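Local coordinates for 3,6-diketocamphane 1,6 monooxygenase (Pseudomonas putida, PDB 4UWM), which catalyses the FMNH2- and oxygen-dependent Baeyer-Villiger oxidation of a diketocamphane to a lactone, a step in the breakdown of (-)-camphor, at residues I286-W289 against R290-M294. Residues are numbered along the deposited sequence; the frame is centred on the assembly and turned at random. Where two conformers were deposited one is given.
Sequences IPIW and RRFGM
R290 N donates to I286 O at 2.8 Å, one turn back in helix 276-291. The bond is nearly straight at 168°. R290 was modelled in two conformers, and in the one given its NH2 is 3.6 Å from the I286 methyl CG2, a contact to be read with caution. R291 N bonds P287 O. F292 is the first residue to leave helical phi/psi, yet its backbone still pairs with the helix, F292 N to I288 O at 3.1 Å. I288 O also lies near the plane of the F292 ring, at its edge, 3.3 Å from F292 CD2. I288 CG2 touches that ring atom more loosely, and I288 also packs on H183 of the second subunit. G293 has positive phi (51°) and is the C-prime residue of a Schellman motif: its N bonds R290 O, while M294 N bonds W289 O at 2.7 Å. The M294 CB already points toward W289, and a bend at chi3 (58°) turns the end of the chain over the indole. M294 CE then sits over a face, 3.9 Å from the centroid of the W289 five-membered ring, a CH-pi contact. SD lies obliquely to the same ring, making this a Met-aromatic pair. W289 also meets F281 edge-to-face, and I286 packs on L311 and L314 of helix 311-317. An alanine in place of W289 would probably leave the M294 methyl without its aromatic platform and the thioether freer to turn. M294 also touches FMN and the flavin-binding F203. The Schellman turn and the indole face thus probably help hold the thioether in place beside the flavin.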
loop_
_atom_site.group_PDB
_atom_site.type_symbol
_atom_site.label_atom_id
_atom_site.label_comp_id
_atom_site.label_asym_id
_atom_site.label_seq_id
_atom_site.Cartn_x
_atom_site.Cartn_y
_atom_site.Cartn_z
ATOM N N ILE A 286 23.837 18.469 -7.758
ATOM C CA ILE A 286 25.035 18.883 -8.496
ATOM C C ILE A 286 26.285 18.199 -7.951
ATOM O O ILE A 286 27.013 17.596 -8.739
ATOM C CB ILE A 286 25.165 20.422 -8.644
ATOM C CG1 ILE A 286 24.192 20.916 -9.715
ATOM C CG2 ILE A 286 26.584 20.826 -9.025
ATOM C CD1 ILE A 286 23.815 22.384 -9.606
ATOM N N PRO A 287 26.516 18.225 -6.615
ATOM C CA PRO A 287 27.719 17.546 -6.125
ATOM C C PRO A 287 27.789 16.062 -6.515
ATOM O O PRO A 287 28.879 15.555 -6.776
ATOM C CB PRO A 287 27.611 17.694 -4.606
ATOM C CG PRO A 287 26.844 18.949 -4.412
ATOM C CD PRO A 287 25.825 18.942 -5.521
ATOM N N ILE A 288 26.637 15.380 -6.557
ATOM C CA ILE A 288 26.580 13.982 -6.975
ATOM C C ILE A 288 26.885 13.859 -8.469
ATOM O O ILE A 288 27.768 13.100 -8.867
ATOM C CB ILE A 288 25.203 13.338 -6.659
ATOM C CG1 ILE A 288 24.979 13.251 -5.148
ATOM C CG2 ILE A 288 25.094 11.961 -7.300
ATOM C CD1 ILE A 288 23.617 12.703 -4.764
ATOM N N TRP A 289 26.148 14.613 -9.283
ATOM C CA TRP A 289 26.302 14.587 -10.726
ATOM C C TRP A 289 27.741 14.905 -11.148
ATOM O O TRP A 289 28.281 14.261 -12.056
ATOM C CB TRP A 289 25.323 15.554 -11.388
ATOM C CG TRP A 289 23.907 15.120 -11.332
ATOM C CD1 TRP A 289 23.384 14.121 -10.552
ATOM C CD2 TRP A 289 22.800 15.674 -12.065
ATOM N NE1 TRP A 289 22.030 14.011 -10.765
ATOM C CE2 TRP A 289 21.644 14.949 -11.689
ATOM C CE3 TRP A 289 22.673 16.710 -13.007
ATOM C CZ2 TRP A 289 20.375 15.223 -12.219
ATOM C CZ3 TRP A 289 21.401 16.981 -13.539
ATOM C CH2 TRP A 289 20.273 16.231 -13.146
ATOM N N ARG A 290 28.355 15.886 -10.486
ATOM C CA ARG A 290 29.742 16.235 -10.778
ATOM C C ARG A 290 30.698 15.103 -10.411
ATOM O O ARG A 290 31.596 14.782 -11.186
ATOM C CB ARG A 290 30.168 17.544 -10.107
ATOM C CG ARG A 290 31.406 18.155 -10.757
ATOM C CD ARG A 290 31.991 19.325 -9.974
ATOM N NE ARG A 290 31.016 20.380 -9.697
ATOM C CZ ARG A 290 30.596 21.281 -10.580
ATOM N NH1 ARG A 290 31.051 21.273 -11.829
ATOM N NH2 ARG A 290 29.708 22.194 -10.210
ATOM N N ARG A 291 30.494 14.483 -9.250
ATOM C CA ARG A 291 31.349 13.381 -8.808
ATOM C C ARG A 291 31.350 12.187 -9.775
ATOM O O ARG A 291 32.368 11.513 -9.924
ATOM C CB ARG A 291 30.970 12.926 -7.391
ATOM C CG ARG A 291 32.015 12.041 -6.731
ATOM C CD ARG A 291 31.722 11.811 -5.259
ATOM N NE ARG A 291 31.031 10.544 -5.023
ATOM C CZ ARG A 291 30.695 10.078 -3.822
ATOM N NH1 ARG A 291 30.976 10.771 -2.727
ATOM N NH2 ARG A 291 30.072 8.914 -3.715
ATOM N N PHE A 292 30.217 11.929 -10.422
ATOM C CA PHE A 292 30.090 10.773 -11.306
ATOM C C PHE A 292 30.010 11.180 -12.776
ATOM O O PHE A 292 29.468 10.443 -13.606
ATOM C CB PHE A 292 28.862 9.949 -10.926
ATOM C CG PHE A 292 28.963 9.296 -9.580
ATOM C CD1 PHE A 292 29.628 8.079 -9.428
ATOM C CD2 PHE A 292 28.383 9.886 -8.461
ATOM C CE1 PHE A 292 29.718 7.469 -8.183
ATOM C CE2 PHE A 292 28.470 9.280 -7.214
ATOM C CZ PHE A 292 29.139 8.073 -7.076
ATOM N N GLY A 293 30.539 12.365 -13.078
ATOM C CA GLY A 293 30.610 12.897 -14.437
ATOM C C GLY A 293 29.309 12.867 -15.203
ATOM O O GLY A 293 29.300 12.689 -16.418
ATOM N N MET A 294 28.204 13.058 -14.492
ATOM C CA MET A 294 26.881 12.960 -15.099
ATOM C C MET A 294 26.440 14.200 -15.873
ATOM O O MET A 294 25.380 14.201 -16.502
ATOM C CB MET A 294 25.854 12.573 -14.042
ATOM C CG MET A 294 26.065 11.159 -13.517
ATOM S SD MET A 294 25.158 10.857 -11.994
ATOM C CE MET A 294 23.492 11.196 -12.552
#